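Local coordinates for Lmo2349 protein (Listeria monocytogenes, PDB 4GVO) that probably binds L-cystine or a related amino acid outside the cell and delivers it to an ABC transporter for uptake, at residues K86-F97 and A196-T207; L38-L46 and A216-L226. All coordinates share one frame; numbering follows the deposited sequence. Where two conformers were deposited one is given.

Contact 1: residues K86-F97 and A196-T207; sequences KFLFNDVAYNNF and AKVYFMLGKDET. With HIS (histidine), chain E.
Ala-196 O takes the backbone N-H of Phe-97 at 3.1 Å, beside the ligand pocket, where the amino N of the bound histidine sits over the centre of one Phe-97 ring face. Val-198 bonds through its backbone to Tyr-94 and Asn-95, while its CG1 lies over a Tyr-94 ring face, 3.7 Å from the centroid. The Tyr-199 ring carries Ala-93 CB over one face. Phe-200 N bonds Asn-90 OD1 at 2.9 Å, stitching on loop 90-94, and its ring makes an offset stack with Tyr-94, centroids 4.5 Å apart and planes at 27°. Met-201 runs alongside Phe-89, placing CG over the ring and SD obliquely beside it, a Met-aromatic contact; a bend at chi3 (61°) brings CE to Phe-87 CD2. Leu-202 and Leu-88 form an antiparallel hydrogen-bonded pair. Lys-204 curls back, its NZ above the carbonyl plane of Phe-87 O at 2.8 Å, and reaches Glu-84 O. Strand 191-202 pairs antiparallel with strands 88-89 and 95-104 in the mixed sheet of this solute-binding fold, and bonds Val-73 of strand 72-73; helix 61-66 packs on Phe-87 and Met-201, helix 34-44 on Tyr-94 and Phe-200, and helix 207-222 holds Asn-90 ND2 through Asp-214.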
loop_
_atom_site.group_PDB
_atom_site.type_symbol
_atom_site.label_atom_id
_atom_site.label_comp_id
_atom_site.label_asym_id
_atom_site.label_seq_id
_atom_site.Cartn_x
_atom_site.Cartn_y
_atom_site.Cartn_z
ATOM N N LYS A 86 8.102 -11.982 -10.782
ATOM C CA LYS A 86 9.341 -11.211 -10.831
ATOM C C LYS A 86 10.123 -11.172 -9.526
ATOM O O LYS A 86 11.362 -11.102 -9.538
ATOM C CB LYS A 86 9.090 -9.771 -11.252
ATOM C CG LYS A 86 8.499 -9.574 -12.611
ATOM C CD LYS A 86 8.173 -8.098 -12.820
ATOM C CE LYS A 86 9.449 -7.256 -12.967
ATOM N NZ LYS A 86 9.222 -5.814 -13.264
ATOM N N PHE A 87 9.401 -11.199 -8.398
ATOM C CA PHE A 87 9.981 -10.902 -7.076
ATOM C C PHE A 87 9.626 -11.979 -6.037
ATOM O O PHE A 87 8.650 -12.738 -6.200
ATOM C CB PHE A 87 9.506 -9.537 -6.610
ATOM C CG PHE A 87 9.904 -8.436 -7.502
ATOM C CD1 PHE A 87 11.239 -8.098 -7.627
ATOM C CD2 PHE A 87 8.973 -7.747 -8.266
ATOM C CE1 PHE A 87 11.664 -7.062 -8.480
ATOM C CE2 PHE A 87 9.384 -6.728 -9.102
ATOM C CZ PHE A 87 10.712 -6.379 -9.207
ATOM N N LEU A 88 10.414 -12.000 -4.967
ATOM C CA LEU A 88 10.171 -12.808 -3.792
ATOM C C LEU A 88 9.334 -12.048 -2.781
ATOM O O LEU A 88 9.629 -10.909 -2.461
ATOM C CB LEU A 88 11.512 -13.211 -3.192
ATOM C CG LEU A 88 11.493 -14.046 -1.921
ATOM C CD1 LEU A 88 10.771 -15.374 -2.180
ATOM C CD2 LEU A 88 12.928 -14.270 -1.480
ATOM N N PHE A 89 8.289 -12.690 -2.287
ATOM C CA PHE A 89 7.538 -12.201 -1.127
ATOM C C PHE A 89 7.932 -13.016 0.097
ATOM O O PHE A 89 8.069 -14.237 0.001
ATOM C CB PHE A 89 6.044 -12.338 -1.321
ATOM C CG PHE A 89 5.486 -11.365 -2.335
ATOM C CD1 PHE A 89 5.685 -11.544 -3.681
ATOM C CD2 PHE A 89 4.821 -10.243 -1.940
ATOM C CE1 PHE A 89 5.141 -10.615 -4.598
ATOM C CE2 PHE A 89 4.313 -9.314 -2.841
ATOM C CZ PHE A 89 4.447 -9.519 -4.161
ATOM N N ASN A 90 8.103 -12.371 1.254
ATOM C CA ASN A 90 8.291 -13.145 2.467
ATOM C C ASN A 90 6.978 -13.890 2.787
ATOM O O ASN A 90 5.937 -13.604 2.177
ATOM C CB ASN A 90 8.801 -12.286 3.610
ATOM C CG ASN A 90 7.761 -11.329 4.119
ATOM O OD1 ASN A 90 7.283 -10.494 3.359
ATOM N ND2 ASN A 90 7.397 -11.449 5.393
ATOM N N ASP A 91 7.027 -14.850 3.722
ATOM C CA ASP A 91 5.862 -15.700 4.048
ATOM C C ASP A 91 4.878 -15.089 5.010
ATOM O O ASP A 91 3.699 -15.496 5.031
ATOM C CB ASP A 91 6.292 -17.056 4.652
ATOM C CG ASP A 91 6.815 -18.051 3.608
ATOM O OD1 ASP A 91 6.856 -17.759 2.401
ATOM O OD2 ASP A 91 7.192 -19.169 4.017
ATOM N N VAL A 92 5.327 -14.148 5.840
ATOM C CA VAL A 92 4.485 -13.651 6.919
ATOM C C VAL A 92 3.897 -12.279 6.554
ATOM O O VAL A 92 4.634 -11.313 6.389
ATOM C CB VAL A 92 5.274 -13.593 8.233
ATOM C CG1 VAL A 92 4.396 -13.059 9.359
ATOM C CG2 VAL A 92 5.866 -14.984 8.580
ATOM N N ALA A 93 2.580 -12.176 6.456
ATOM C CA ALA A 93 1.925 -10.915 6.100
ATOM C C ALA A 93 1.947 -9.965 7.283
ATOM O O ALA A 93 1.983 -10.389 8.474
ATOM C CB ALA A 93 0.466 -11.202 5.720
ATOM N N TYR A 94 1.924 -8.668 6.995
ATOM C CA TYR A 94 1.821 -7.688 8.043
ATOM C C TYR A 94 0.676 -6.675 7.907
ATOM O O TYR A 94 0.567 -5.736 8.703
ATOM C CB TYR A 94 3.159 -7.013 8.298
ATOM C CG TYR A 94 3.698 -6.088 7.215
ATOM C CD1 TYR A 94 4.523 -6.568 6.199
ATOM C CD2 TYR A 94 3.394 -4.726 7.207
ATOM C CE1 TYR A 94 5.056 -5.730 5.243
ATOM C CE2 TYR A 94 3.944 -3.869 6.285
ATOM C CZ TYR A 94 4.797 -4.366 5.301
ATOM O OH TYR A 94 5.371 -3.573 4.350
ATOM N N ASN A 95 -0.216 -6.899 6.955
ATOM C CA ASN A 95 -1.473 -6.141 6.873
ATOM C C ASN A 95 -2.402 -6.881 5.890
ATOM O O ASN A 95 -1.935 -7.767 5.157
ATOM C CB ASN A 95 -1.281 -4.679 6.412
ATOM C CG ASN A 95 -2.404 -3.789 6.849
ATOM O OD1 ASN A 95 -3.282 -4.221 7.629
ATOM N ND2 ASN A 95 -2.412 -2.570 6.367
ATOM N N ASN A 96 -3.655 -6.473 5.879
ATOM C CA ASN A 96 -4.638 -6.795 4.837
ATOM C C ASN A 96 -4.908 -5.505 4.032
ATOM O O ASN A 96 -4.983 -4.445 4.618
ATOM C CB ASN A 96 -6.024 -7.119 5.465
ATOM C CG ASN A 96 -6.014 -8.322 6.318
ATOM O OD1 ASN A 96 -6.360 -8.249 7.495
ATOM N ND2 ASN A 96 -5.573 -9.416 5.771
ATOM N N PHE A 97 -5.121 -5.596 2.722
ATOM C CA PHE A 97 -5.345 -4.413 1.910
ATOM C C PHE A 97 -6.540 -4.695 0.957
ATOM O O PHE A 97 -6.402 -4.654 -0.270
ATOM C CB PHE A 97 -4.064 -4.045 1.165
ATOM C CG PHE A 97 -3.889 -2.587 0.876
ATOM C CD1 PHE A 97 -4.577 -1.946 -0.151
ATOM C CD2 PHE A 97 -3.005 -1.829 1.643
ATOM C CE1 PHE A 97 -4.375 -0.589 -0.407
ATOM C CE2 PHE A 97 -2.843 -0.489 1.415
ATOM C CZ PHE A 97 -3.515 0.127 0.374
ATOM N N ALA A 196 -5.836 -9.074 -1.321
ATOM C CA ALA A 196 -4.435 -9.439 -1.113
ATOM C C ALA A 196 -3.956 -9.038 0.267
ATOM O O ALA A 196 -4.378 -7.994 0.826
ATOM C CB ALA A 196 -3.559 -8.812 -2.173
ATOM N N LYS A 197 -3.074 -9.843 0.836
ATOM C CA LYS A 197 -2.354 -9.411 2.032
ATOM C C LYS A 197 -1.072 -8.668 1.627
ATOM O O LYS A 197 -0.657 -8.700 0.479
ATOM C CB LYS A 197 -2.056 -10.622 2.913
ATOM C CG LYS A 197 -3.287 -11.344 3.445
ATOM C CD LYS A 197 -2.985 -12.522 4.367
ATOM C CE LYS A 197 -4.309 -13.159 4.827
ATOM N NZ LYS A 197 -4.049 -14.214 5.797
ATOM N N VAL A 198 -0.467 -8.028 2.619
ATOM C CA VAL A 198 0.685 -7.143 2.472
ATOM C C VAL A 198 1.928 -7.861 3.015
ATOM O O VAL A 198 1.904 -8.429 4.124
ATOM C CB VAL A 198 0.432 -5.838 3.242
ATOM C CG1 VAL A 198 1.746 -5.069 3.514
ATOM C CG2 VAL A 198 -0.593 -4.959 2.497
ATOM N N TYR A 199 2.995 -7.814 2.232
ATOM C CA TYR A 199 4.246 -8.433 2.534
ATOM C C TYR A 199 5.397 -7.522 2.100
ATOM O O TYR A 199 5.205 -6.600 1.323
ATOM C CB TYR A 199 4.393 -9.754 1.782
ATOM C CG TYR A 199 3.290 -10.766 1.953
ATOM C CD1 TYR A 199 2.122 -10.689 1.192
ATOM C CD2 TYR A 199 3.419 -11.816 2.835
ATOM C CE1 TYR A 199 1.119 -11.612 1.305
ATOM C CE2 TYR A 199 2.411 -12.729 2.984
ATOM C CZ TYR A 199 1.260 -12.629 2.201
ATOM O OH TYR A 199 0.273 -13.557 2.318
ATOM N N PHE A 200 6.605 -7.847 2.546
ATOM C CA PHE A 200 7.810 -7.272 1.955
ATOM C C PHE A 200 8.126 -7.935 0.612
ATOM O O PHE A 200 7.790 -9.105 0.397
ATOM C CB PHE A 200 9.003 -7.411 2.890
ATOM C CG PHE A 200 8.783 -6.752 4.219
ATOM C CD1 PHE A 200 8.801 -5.383 4.305
ATOM C CD2 PHE A 200 8.536 -7.494 5.391
ATOM C CE1 PHE A 200 8.591 -4.741 5.489
ATOM C CE2 PHE A 200 8.273 -6.840 6.594
ATOM C CZ PHE A 200 8.334 -5.462 6.654
ATOM N N MET A 201 8.769 -7.179 -0.270
ATOM C CA MET A 201 9.193 -7.695 -1.533
ATOM C C MET A 201 10.683 -7.639 -1.633
ATOM O O MET A 201 11.299 -6.643 -1.234
ATOM C CB MET A 201 8.562 -6.913 -2.698
ATOM C CG MET A 201 7.051 -7.063 -2.723
ATOM S SD MET A 201 6.241 -6.207 -4.094
ATOM C CE MET A 201 6.983 -7.023 -5.504
ATOM N N LEU A 202 11.260 -8.705 -2.170
ATOM C CA LEU A 202 12.718 -8.866 -2.279
ATOM C C LEU A 202 13.063 -9.394 -3.669
ATOM O O LEU A 202 12.221 -9.838 -4.409
ATOM C CB LEU A 202 13.216 -9.860 -1.221
ATOM C CG LEU A 202 12.857 -9.565 0.240
ATOM C CD1 LEU A 202 11.546 -10.253 0.672
ATOM C CD2 LEU A 202 14.012 -9.986 1.155
ATOM N N GLY A 203 14.350 -9.397 -3.982
ATOM C CA GLY A 203 14.808 -10.130 -5.157
ATOM C C GLY A 203 14.694 -11.615 -4.958
ATOM O O GLY A 203 14.811 -12.102 -3.837
ATOM N N LYS A 204 14.505 -12.352 -6.054
ATOM C CA LYS A 204 14.311 -13.804 -5.995
ATOM C C LYS A 204 15.514 -14.532 -5.380
ATOM O O LYS A 204 15.328 -15.602 -4.815
ATOM C CB LYS A 204 13.995 -14.386 -7.387
ATOM C CG LYS A 204 12.543 -14.134 -7.819
ATOM C CD LYS A 204 11.515 -14.920 -7.038
ATOM C CE LYS A 204 10.141 -14.984 -7.728
ATOM N NZ LYS A 204 9.028 -15.411 -6.777
ATOM N N ASP A 205 16.722 -13.960 -5.492
ATOM C CA ASP A 205 17.932 -14.548 -4.921
ATOM C C ASP A 205 18.052 -14.419 -3.413
ATOM O O ASP A 205 18.898 -15.073 -2.802
ATOM C CB ASP A 205 19.158 -13.839 -5.556
ATOM C CG ASP A 205 19.077 -12.282 -5.409
ATOM O OD1 ASP A 205 18.081 -11.588 -5.922
ATOM O OD2 ASP A 205 20.016 -11.752 -4.777
ATOM N N GLU A 206 17.223 -13.546 -2.815
ATOM C CA GLU A 206 17.387 -13.118 -1.406
ATOM C C GLU A 206 16.625 -13.983 -0.409
ATOM O O GLU A 206 15.945 -13.510 0.494
ATOM C CB GLU A 206 17.051 -11.621 -1.224
ATOM C CG GLU A 206 17.918 -10.684 -2.009
ATOM C CD GLU A 206 17.629 -9.239 -1.698
ATOM O OE1 GLU A 206 16.534 -8.784 -2.076
ATOM O OE2 GLU A 206 18.447 -8.585 -1.032
ATOM N N THR A 207 16.719 -15.287 -0.609
ATOM C CA THR A 207 16.008 -16.236 0.225
ATOM C C THR A 207 16.442 -16.271 1.682
ATOM O O THR A 207 15.614 -16.379 2.562
ATOM C CB THR A 207 16.025 -17.618 -0.400
ATOM O OG1 THR A 207 17.379 -18.027 -0.609
ATOM C CG2 THR A 207 15.247 -17.629 -1.735
HETATM N N HIS E . -0.973 -1.538 -1.703
HETATM C CA HIS E . -0.400 -0.921 -2.939
HETATM C C HIS E . 0.167 -1.927 -3.884
HETATM O O HIS E . 0.322 -3.093 -3.489
HETATM C CB HIS E . 0.671 0.090 -2.571
HETATM C CG HIS E . 0.104 1.448 -2.289
HETATM N ND1 HIS E . -0.741 1.654 -1.268
HETATM C CD2 HIS E . 0.217 2.684 -2.970
HETATM C CE1 HIS E . -1.137 2.952 -1.286
HETATM N NE2 HIS E . -0.524 3.566 -2.309
HETATM O OXT HIS E . 0.459 -1.582 -5.052
HETATM O O HOH W 1 13.901 -10.874 -8.446
HETATM O O HOH W 2 5.406 -3.844 1.659
HETATM O O HOH W 3 -6.343 -8.959 2.816
HETATM O O HOH W 4 -5.943 -6.293 -2.451
#

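Contact 2: residues L38-L46 and A216-L226; sequences LVKEIDKRL and ALQSIIDDGTL. With NA (sodium ion), chain D.
Asp-223 OD2 is gripped by both terminal nitrogens of Arg-45, NH2 at 2.8 Å and NH1 at 2.9 Å, in an end-on salt bridge to a single oxygen. The guanidinium and carboxylate planes stand 67° apart: NH2 uses the syn lone pair of OD2, whereas NH1 comes from above the carboxylate plane. On its other side the arginine turns NE and NH2 to Glu-41 OE2, which lies in the guanidinium plane, 3.0 Å from NE. In the conformer given, Ser-219 OG accepts a further bond from Arg-45 NH1 at 3.2 Å and donates one to Ala-216 O. Beneath these bonds Ile-220 CG1 lies against one guanidinium face, offset toward the rim and 3.5 Å from NE. A chain extended from CG to NE carries the arginine across to the end of helix 207-222. There Asp-223 OD1 receives the N-H of Thr-225 in an Asx turn, and the Thr-225 hydroxyl as well, fixing the carboxylate that faces the arginine.

Deeper in, the helix segments cross at 105°, their axes 9.3 Å apart. Ile-220 CD1 meets Glu-41 CG and Ile-42 CG1, Ala-216 CB sits on Ile-42 CG2, and Leu-38 CD1 reaches Leu-217 and Leu-226. Where helix 34-44 ends, Asp-43 O and OD1 and Leu-46 O bind a sodium ion, completed by a water and Tyr-49 O.

One arginine is thus shared by two carboxylates, one from each segment, and its charge probably offsets the repulsion between them. Glu-41, Arg-45 and Asp-223 together tie the two helix ends to each other above an apolar core.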
loop_
_atom_site.group_PDB
_atom_site.type_symbol
_atom_site.label_atom_id
_atom_site.label_comp_id
_atom_site.label_asym_id
_atom_site.label_seq_id
_atom_site.Cartn_x
_atom_site.Cartn_y
_atom_site.Cartn_z
ATOM N N LEU A 38 7.896 -0.771 11.515
ATOM C CA LEU A 38 8.010 -2.235 11.492
ATOM C C LEU A 38 9.410 -2.665 11.048
ATOM O O LEU A 38 9.994 -3.544 11.637
ATOM C CB LEU A 38 6.928 -2.881 10.618
ATOM C CG LEU A 38 6.943 -4.401 10.567
ATOM C CD1 LEU A 38 6.794 -5.018 11.949
ATOM C CD2 LEU A 38 5.838 -4.830 9.629
ATOM N N VAL A 39 9.933 -2.085 9.981
ATOM C CA VAL A 39 11.279 -2.399 9.516
ATOM C C VAL A 39 12.304 -2.120 10.624
ATOM O O VAL A 39 13.245 -2.881 10.824
ATOM C CB VAL A 39 11.619 -1.656 8.207
ATOM C CG1 VAL A 39 13.103 -1.783 7.905
ATOM C CG2 VAL A 39 10.780 -2.207 7.073
ATOM N N LYS A 40 12.164 -1.015 11.339
ATOM C CA LYS A 40 13.086 -0.707 12.442
ATOM C C LYS A 40 13.021 -1.752 13.562
ATOM O O LYS A 40 14.019 -2.106 14.158
ATOM C CB LYS A 40 12.843 0.710 12.980
ATOM C CG LYS A 40 13.208 1.818 11.993
ATOM C CD LYS A 40 13.039 3.210 12.592
ATOM C CE LYS A 40 13.621 4.297 11.705
ATOM N NZ LYS A 40 13.728 5.573 12.481
ATOM N N GLU A 41 11.827 -2.235 13.854
ATOM C CA GLU A 41 11.633 -3.302 14.824
ATOM C C GLU A 41 12.262 -4.611 14.356
ATOM O O GLU A 41 12.896 -5.321 15.128
ATOM C CB GLU A 41 10.147 -3.457 15.150
ATOM C CG GLU A 41 9.859 -4.415 16.276
ATOM C CD GLU A 41 10.424 -3.944 17.618
ATOM O OE1 GLU A 41 10.545 -2.718 17.840
ATOM O OE2 GLU A 41 10.773 -4.812 18.432
ATOM N N ILE A 42 12.132 -4.919 13.063
ATOM C CA ILE A 42 12.775 -6.070 12.490
ATOM C C ILE A 42 14.294 -5.958 12.591
ATOM O O ILE A 42 14.977 -6.905 13.003
ATOM C CB ILE A 42 12.327 -6.249 11.011
ATOM C CG1 ILE A 42 10.906 -6.771 10.990
ATOM C CG2 ILE A 42 13.244 -7.172 10.269
ATOM C CD1 ILE A 42 10.224 -6.643 9.645
ATOM N N ASP A 43 14.828 -4.799 12.268
ATOM C CA ASP A 43 16.273 -4.561 12.351
ATOM C C ASP A 43 16.786 -4.841 13.776
ATOM O O ASP A 43 17.812 -5.499 13.949
ATOM C CB ASP A 43 16.551 -3.106 11.920
ATOM C CG ASP A 43 18.019 -2.748 11.796
ATOM O OD1 ASP A 43 18.883 -3.604 11.883
ATOM O OD2 ASP A 43 18.287 -1.577 11.465
ATOM N N LYS A 44 16.034 -4.391 14.780
ATOM C CA LYS A 44 16.430 -4.563 16.157
ATOM C C LYS A 44 16.598 -6.060 16.508
ATOM O O LYS A 44 17.458 -6.436 17.321
ATOM C CB LYS A 44 15.397 -3.817 17.011
ATOM C CG LYS A 44 15.451 -3.986 18.494
ATOM C CD LYS A 44 14.190 -3.393 19.113
ATOM C CE LYS A 44 13.988 -1.936 18.724
ATOM N NZ LYS A 44 12.621 -1.420 19.113
ATOM N N ARG A 45 15.780 -6.899 15.882
ATOM C CA ARG A 45 15.752 -8.299 16.123
ATOM C C ARG A 45 16.637 -9.126 15.214
ATOM O O ARG A 45 16.661 -10.371 15.313
ATOM C CB ARG A 45 14.290 -8.777 16.080
ATOM C CG ARG A 45 13.457 -8.025 17.106
ATOM C CD ARG A 45 12.074 -8.587 17.207
ATOM N NE ARG A 45 11.223 -7.712 18.030
ATOM C CZ ARG A 45 10.284 -8.149 18.842
ATOM N NH1 ARG A 45 10.049 -9.456 18.952
ATOM N NH2 ARG A 45 9.542 -7.296 19.493
ATOM N N LEU A 46 17.426 -8.465 14.373
ATOM C CA LEU A 46 18.340 -9.166 13.443
ATOM C C LEU A 46 19.724 -8.557 13.604
ATOM O O LEU A 46 20.103 -7.618 12.887
ATOM C CB LEU A 46 17.836 -8.982 12.013
ATOM C CG LEU A 46 16.585 -9.828 11.654
ATOM C CD1 LEU A 46 16.143 -9.470 10.220
ATOM C CD2 LEU A 46 16.788 -11.351 11.791
ATOM N N ALA A 216 11.992 -12.636 12.288
ATOM C CA ALA A 216 11.813 -11.435 13.074
ATOM C C ALA A 216 10.330 -11.027 13.165
ATOM O O ALA A 216 9.816 -10.693 14.242
ATOM C CB ALA A 216 12.648 -10.300 12.490
ATOM N N LEU A 217 9.645 -11.015 12.020
ATOM C CA LEU A 217 8.257 -10.621 11.999
ATOM C C LEU A 217 7.430 -11.604 12.850
ATOM O O LEU A 217 6.518 -11.172 13.545
ATOM C CB LEU A 217 7.726 -10.582 10.554
ATOM C CG LEU A 217 6.334 -9.952 10.332
ATOM C CD1 LEU A 217 6.031 -8.695 11.118
ATOM C CD2 LEU A 217 6.138 -9.738 8.817
ATOM N N GLN A 218 7.702 -12.907 12.784
ATOM C CA GLN A 218 6.935 -13.838 13.600
ATOM C C GLN A 218 7.123 -13.539 15.084
ATOM O O GLN A 218 6.191 -13.628 15.852
ATOM C CB GLN A 218 7.357 -15.279 13.312
ATOM C CG GLN A 218 6.416 -16.289 13.948
ATOM C CD GLN A 218 5.015 -16.162 13.350
ATOM O OE1 GLN A 218 4.844 -16.282 12.135
ATOM N NE2 GLN A 218 4.019 -15.914 14.185
ATOM N N SER A 219 8.342 -13.192 15.494
ATOM C CA SER A 219 8.551 -12.844 16.910
ATOM C C SER A 219 7.832 -11.555 17.307
ATOM O O SER A 219 7.369 -11.419 18.435
ATOM C CB SER A 219 10.042 -12.774 17.256
ATOM O OG SER A 219 10.685 -11.659 16.704
ATOM N N ILE A 220 7.714 -10.614 16.382
ATOM C CA ILE A 220 6.952 -9.389 16.570
ATOM C C ILE A 220 5.457 -9.664 16.710
ATOM O O ILE A 220 4.769 -9.019 17.499
ATOM C CB ILE A 220 7.290 -8.420 15.421
ATOM C CG1 ILE A 220 8.746 -7.934 15.568
ATOM C CG2 ILE A 220 6.335 -7.228 15.324
ATOM C CD1 ILE A 220 9.332 -7.329 14.296
ATOM N N ILE A 221 4.954 -10.592 15.917
ATOM C CA ILE A 221 3.589 -11.068 16.116
ATOM C C ILE A 221 3.442 -11.719 17.493
ATOM O O ILE A 221 2.505 -11.399 18.258
ATOM C CB ILE A 221 3.196 -12.026 14.974
ATOM C CG1 ILE A 221 2.968 -11.214 13.692
ATOM C CG2 ILE A 221 1.964 -12.863 15.392
ATOM C CD1 ILE A 221 2.929 -12.079 12.438
ATOM N N ASP A 222 4.353 -12.605 17.807
ATOM C CA ASP A 222 4.175 -13.529 18.937
ATOM C C ASP A 222 4.209 -12.809 20.293
ATOM O O ASP A 222 3.542 -13.239 21.248
ATOM C CB ASP A 222 5.212 -14.643 18.931
ATOM C CG ASP A 222 5.002 -15.666 17.811
ATOM O OD1 ASP A 222 3.983 -15.609 17.124
ATOM O OD2 ASP A 222 5.871 -16.525 17.593
ATOM N N ASP A 223 4.968 -11.714 20.370
ATOM C CA ASP A 223 5.039 -10.943 21.599
ATOM C C ASP A 223 4.052 -9.770 21.725
ATOM O O ASP A 223 4.101 -9.035 22.715
ATOM C CB ASP A 223 6.485 -10.549 21.916
ATOM C CG ASP A 223 7.003 -9.394 21.085
ATOM O OD1 ASP A 223 6.210 -8.786 20.338
ATOM O OD2 ASP A 223 8.213 -9.100 21.218
ATOM N N GLY A 224 3.142 -9.641 20.751
ATOM C CA GLY A 224 2.123 -8.627 20.782
ATOM C C GLY A 224 2.539 -7.294 20.203
ATOM O O GLY A 224 1.746 -6.368 20.181
ATOM N N THR A 225 3.750 -7.218 19.679
ATOM C CA THR A 225 4.260 -5.946 19.127
ATOM C C THR A 225 3.488 -5.550 17.862
ATOM O O THR A 225 3.196 -4.368 17.669
ATOM C CB THR A 225 5.786 -6.020 18.886
ATOM O OG1 THR A 225 6.395 -6.271 20.160
ATOM C CG2 THR A 225 6.328 -4.695 18.296
ATOM N N LEU A 226 3.131 -6.487 16.991
ATOM C CA LEU A 226 2.411 -6.089 15.788
ATOM C C LEU A 226 1.048 -5.551 16.121
ATOM O O LEU A 226 0.581 -4.614 15.469
ATOM C CB LEU A 226 2.327 -7.203 14.753
ATOM C CG LEU A 226 2.051 -6.719 13.312
ATOM C CD1 LEU A 226 3.265 -5.991 12.755
ATOM C CD2 LEU A 226 1.682 -7.897 12.423
HETATM NA NA NA D . 19.866 -5.322 12.881
HETATM O O HOH W 5 20.994 -4.511 14.699
#

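Both contacts are partly buried. Contact 1, about 12 Å from the centre of the chain, has a buried aromatic middle and reaches the ligand pocket; contact 2, about 19 Å out, sets its salt bridges at the rim over a buried apolar layer, with a sodium ion at one end of its first segment. Contact 1 combines interstrand backbone bonds with aromatic rings, whereas contact 2 joins helices. Their centres lie about 15 Å apart: Leu-38 packs on Tyr-94 and Phe-200, Ile-42 on Phe-200, and Leu-217 and Ile-221 touch Val-92. Strand 191-202 is followed, after a turn, by helix 207-222, whose C-terminal part carries most of 216-226.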